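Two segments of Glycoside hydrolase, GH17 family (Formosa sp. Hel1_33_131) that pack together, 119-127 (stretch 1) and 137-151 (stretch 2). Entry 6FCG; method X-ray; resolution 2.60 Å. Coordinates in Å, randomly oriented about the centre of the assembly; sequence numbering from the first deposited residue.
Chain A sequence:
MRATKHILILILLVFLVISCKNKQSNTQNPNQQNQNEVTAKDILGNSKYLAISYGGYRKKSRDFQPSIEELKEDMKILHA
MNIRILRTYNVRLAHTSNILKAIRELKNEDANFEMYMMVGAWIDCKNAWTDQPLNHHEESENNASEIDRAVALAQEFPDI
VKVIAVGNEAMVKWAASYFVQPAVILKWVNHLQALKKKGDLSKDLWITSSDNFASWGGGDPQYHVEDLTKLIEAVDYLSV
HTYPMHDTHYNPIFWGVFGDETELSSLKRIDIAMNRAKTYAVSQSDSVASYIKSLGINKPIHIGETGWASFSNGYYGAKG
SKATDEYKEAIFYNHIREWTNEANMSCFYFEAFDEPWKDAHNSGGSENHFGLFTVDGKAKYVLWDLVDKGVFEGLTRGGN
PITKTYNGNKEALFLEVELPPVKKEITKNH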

# COMPACT_ATOMS: atom_id res chain seq x y z
N VAL A 119 -0.02 11.22 -45.81
CA VAL A 119 -0.03 12.53 -45.14
C VAL A 119 -1.23 12.66 -44.25
O VAL A 119 -2.36 12.50 -44.69
CB VAL A 119 -0.02 13.70 -46.11
CG1 VAL A 119 -0.24 15.02 -45.39
CG2 VAL A 119 1.29 13.75 -46.85
N GLY A 120 -0.98 12.96 -42.99
CA GLY A 120 -2.01 13.17 -41.99
C GLY A 120 -2.41 14.61 -41.89
O GLY A 120 -1.57 15.51 -41.73
N ALA A 121 -3.71 14.83 -42.05
CA ALA A 121 -4.34 16.11 -41.79
C ALA A 121 -4.97 15.96 -40.41
O ALA A 121 -5.82 15.07 -40.22
CB ALA A 121 -5.40 16.41 -42.83
N TRP A 122 -4.53 16.77 -39.46
CA TRP A 122 -5.04 16.68 -38.10
C TRP A 122 -6.41 17.37 -37.99
O TRP A 122 -6.58 18.50 -38.45
CB TRP A 122 -4.09 17.28 -37.10
CG TRP A 122 -4.50 16.97 -35.69
CD1 TRP A 122 -5.44 17.63 -34.94
CD2 TRP A 122 -4.03 15.89 -34.89
NE1 TRP A 122 -5.57 17.02 -33.72
CE2 TRP A 122 -4.72 15.96 -33.66
CE3 TRP A 122 -3.10 14.89 -35.08
CZ2 TRP A 122 -4.48 15.05 -32.62
CZ3 TRP A 122 -2.87 13.98 -34.05
CH2 TRP A 122 -3.55 14.07 -32.83
N ILE A 123 -7.34 16.68 -37.33
CA ILE A 123 -8.69 17.15 -37.11
C ILE A 123 -8.96 17.34 -35.62
O ILE A 123 -8.72 16.44 -34.81
CB ILE A 123 -9.68 16.12 -37.68
CG1 ILE A 123 -9.50 16.01 -39.19
CG2 ILE A 123 -11.11 16.47 -37.33
CD1 ILE A 123 -9.87 17.24 -40.01
N ASP A 124 -9.49 18.51 -35.29
CA ASP A 124 -9.86 18.87 -33.92
C ASP A 124 -11.34 19.18 -33.79
O ASP A 124 -11.97 19.62 -34.75
CB ASP A 124 -9.12 20.14 -33.52
CG ASP A 124 -7.66 19.90 -33.17
OD1 ASP A 124 -7.32 18.81 -32.66
OD2 ASP A 124 -6.85 20.85 -33.35
N CYS A 125 -11.86 18.97 -32.60
CA CYS A 125 -13.15 19.48 -32.18
C CYS A 125 -13.00 20.93 -31.74
O CYS A 125 -11.90 21.42 -31.57
CB CYS A 125 -13.67 18.67 -30.99
SG CYS A 125 -12.92 19.00 -29.36
N LYS A 126 -14.14 21.59 -31.57
CA LYS A 126 -14.15 23.00 -31.17
C LYS A 126 -13.43 23.25 -29.83
O LYS A 126 -13.69 22.56 -28.85
CB LYS A 126 -15.57 23.52 -31.08
CG LYS A 126 -15.65 25.03 -30.84
CD LYS A 126 -17.10 25.46 -30.75
CE LYS A 126 -17.24 26.97 -30.77
NZ LYS A 126 -18.46 27.34 -29.99
N ASN A 127 -12.54 24.25 -29.83
CA ASN A 127 -11.75 24.66 -28.67
C ASN A 127 -10.69 23.70 -28.19
O ASN A 127 -10.01 23.96 -27.21
CB ASN A 127 -12.62 25.11 -27.47
CG ASN A 127 -13.48 26.34 -27.75
OD1 ASN A 127 -14.51 26.54 -27.11
ND2 ASN A 127 -13.04 27.20 -28.65
N HIS A 137 -19.22 17.97 -30.28
CA HIS A 137 -20.23 17.95 -31.35
C HIS A 137 -20.09 19.09 -32.33
O HIS A 137 -20.90 19.21 -33.21
CB HIS A 137 -21.63 17.88 -30.73
CG HIS A 137 -21.83 16.65 -29.91
ND1 HIS A 137 -22.22 15.43 -30.44
CD2 HIS A 137 -21.59 16.43 -28.59
CE1 HIS A 137 -22.25 14.53 -29.47
NE2 HIS A 137 -21.87 15.10 -28.34
N GLU A 138 -19.05 19.92 -32.18
CA GLU A 138 -18.70 20.94 -33.18
C GLU A 138 -17.23 20.75 -33.51
O GLU A 138 -16.45 20.13 -32.79
CB GLU A 138 -19.02 22.41 -32.76
N GLU A 139 -16.86 21.32 -34.64
CA GLU A 139 -15.58 21.11 -35.24
C GLU A 139 -14.72 22.38 -34.98
O GLU A 139 -15.24 23.45 -34.68
CB GLU A 139 -15.87 20.78 -36.71
CG GLU A 139 -15.51 21.90 -37.66
CD GLU A 139 -15.46 21.48 -39.16
OE1 GLU A 139 -14.96 20.39 -39.53
OE2 GLU A 139 -15.96 22.25 -40.00
N SER A 140 -13.40 22.25 -35.03
CA SER A 140 -12.53 23.42 -34.95
C SER A 140 -12.63 24.24 -36.24
O SER A 140 -12.62 23.68 -37.34
CB SER A 140 -11.07 22.99 -34.73
OG SER A 140 -10.18 24.09 -34.84
N GLU A 141 -12.67 25.56 -36.09
CA GLU A 141 -12.60 26.47 -37.22
C GLU A 141 -11.29 26.22 -38.05
O GLU A 141 -11.26 26.50 -39.25
CB GLU A 141 -12.61 27.95 -36.77
CG GLU A 141 -12.83 29.04 -37.88
CD GLU A 141 -14.23 29.71 -37.85
OE1 GLU A 141 -14.52 30.19 -36.73
OE2 GLU A 141 -15.03 29.83 -38.87
N ASN A 142 -10.23 25.71 -37.41
CA ASN A 142 -8.96 25.47 -38.09
C ASN A 142 -8.83 24.19 -38.95
O ASN A 142 -7.80 24.02 -39.60
CB ASN A 142 -7.82 25.50 -37.09
CG ASN A 142 -7.71 26.82 -36.37
OD1 ASN A 142 -7.81 27.88 -36.98
ND2 ASN A 142 -7.47 26.77 -35.10
N ASN A 143 -9.84 23.33 -38.95
CA ASN A 143 -9.76 22.12 -39.77
C ASN A 143 -9.67 22.47 -41.28
O ASN A 143 -8.86 21.89 -42.00
CB ASN A 143 -10.92 21.17 -39.49
CG ASN A 143 -10.86 20.58 -38.09
OD1 ASN A 143 -9.83 20.61 -37.42
ND2 ASN A 143 -11.97 20.04 -37.65
N ALA A 144 -10.43 23.47 -41.72
CA ALA A 144 -10.48 23.85 -43.14
C ALA A 144 -9.10 24.13 -43.72
O ALA A 144 -8.71 23.53 -44.72
CB ALA A 144 -11.42 25.02 -43.35
N SER A 145 -8.32 24.97 -43.04
CA SER A 145 -7.01 25.32 -43.56
C SER A 145 -6.00 24.15 -43.47
O SER A 145 -5.09 24.05 -44.32
CB SER A 145 -6.47 26.56 -42.90
OG SER A 145 -6.28 26.31 -41.54
N GLU A 146 -6.14 23.29 -42.47
CA GLU A 146 -5.32 22.08 -42.38
C GLU A 146 -5.61 21.18 -43.59
O GLU A 146 -4.70 20.65 -44.22
CB GLU A 146 -5.58 21.37 -41.06
CG GLU A 146 -4.91 20.00 -40.82
CD GLU A 146 -3.48 20.05 -40.28
OE1 GLU A 146 -2.68 19.04 -40.21
OE2 GLU A 146 -3.14 21.16 -39.91
N ILE A 147 -6.88 21.00 -43.93
CA ILE A 147 -7.22 20.23 -45.12
C ILE A 147 -6.63 20.93 -46.38
O ILE A 147 -6.03 20.26 -47.23
CB ILE A 147 -8.74 20.01 -45.25
CG1 ILE A 147 -9.24 19.06 -44.13
CG2 ILE A 147 -9.12 19.48 -46.63
CD1 ILE A 147 -8.80 17.62 -44.24
N ASP A 148 -6.77 22.26 -46.48
CA ASP A 148 -6.19 23.01 -47.61
C ASP A 148 -4.69 22.78 -47.72
O ASP A 148 -4.17 22.58 -48.82
CB ASP A 148 -6.45 24.54 -47.53
CG ASP A 148 -7.94 24.92 -47.69
OD1 ASP A 148 -8.76 24.11 -48.18
OD2 ASP A 148 -8.30 26.04 -47.25
N ARG A 149 -3.98 22.82 -46.61
CA ARG A 149 -2.53 22.64 -46.66
C ARG A 149 -2.13 21.21 -47.10
O ARG A 149 -1.11 21.02 -47.76
CB ARG A 149 -1.88 23.01 -45.34
CG ARG A 149 -1.79 24.50 -45.09
CD ARG A 149 -1.07 24.85 -43.78
NE ARG A 149 -1.61 24.19 -42.58
CZ ARG A 149 -2.52 24.66 -41.74
NH1 ARG A 149 -3.09 25.83 -41.94
NH2 ARG A 149 -2.91 23.93 -40.69
N ALA A 150 -2.94 20.23 -46.73
CA ALA A 150 -2.72 18.85 -47.08
C ALA A 150 -2.86 18.70 -48.58
O ALA A 150 -2.07 18.03 -49.24
CB ALA A 150 -3.72 17.96 -46.35
N VAL A 151 -3.92 19.31 -49.09
CA VAL A 151 -4.21 19.30 -50.53
C VAL A 151 -3.06 19.92 -51.34
O VAL A 151 -2.60 19.33 -52.31
CB VAL A 151 -5.56 20.00 -50.81
CG1 VAL A 151 -5.74 20.35 -52.29
CG2 VAL A 151 -6.72 19.13 -50.34
O HOH W 1 -6.99 21.06 -37.36
O HOH W 2 -8.07 23.34 -32.72
O HOH W 3 -11.55 26.10 -32.35

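Glu146, Asn143 and Ala121 cover the most surface in this contact, which buries 578 Å² counted over both sides. Strand 119-121 runs nearly antiparallel to helix 143-151, at 163° between their directions, with the axes approaching to 8.4 Å. Glu146 and Asn143 lie one helical turn apart, and both send CB toward stretch 1, where they meet backbone groups of Trp122 and Asp124. Glu146, with chi1 t and chi2 p, places OE1 3.0 Å from Trp122 N in an almost straight hydrogen bond (171°). Its other oxygen, OE2, is held by Arg149 NH2 at 2.9 Å in a salt bridge along the helix, so the buried carboxylate has its charge answered while it accepts from the main chain. Asn143 suits its place because an amide can both accept and donate: OD1 accepts from Asp124 N at 3.0 Å (175°), and ND2 donates to Asp124 O at 2.9 Å. The side chain thus clasps both polar main-chain groups of a single residue. Water 1 lies close by, its O 2.9 Å from Asn143 OD1 and 2.8 Å from Trp122 O.

Ala121 supplies the apolar part. Its small side chain fits where the helix comes close, with CB 3.9 Å from Ile147 CD1 and 4.2 Å from Ala150 CB; Ala150 is likewise short and its CB points toward stretch 1. Ile147 leaves its CA sideways, but its end comes nearer and also reaches Ile123, CD1 to CD1 at 4.4 Å.

Before the helix the contact becomes a short antiparallel pairing of backbones. Cys125 faces Glu139 as a non-hydrogen-bonded pair, CA to CA 4.2 Å, with diverging side chains; the bonds lie to each side of it, Ser140 N to Asp124 O at 3.0 Å and Lys126 N to Glu138 O at 3.0 Å. Asp124 O therefore accepts twice, from Ser140 N and Asn143 ND2, tying the strand pairing to Asn143 in the helix. Ser140 then begins a type I turn ending at Asn143, and its OG accepts from Asn142 N at 3.0 Å, a capping bond. Asp124 packs CB against Ser140 CB at 3.7 Å, while its OD1 accepts from Trp122 NE1 at 2.7 Å and its OD2 accepts from water 2 at 2.8 Å; that water also lies 3.1 Å from Ser140 OG. At the exposed end, Lys126 lays CB 4.0 Å from Glu138 CB and extends its all-t chain away.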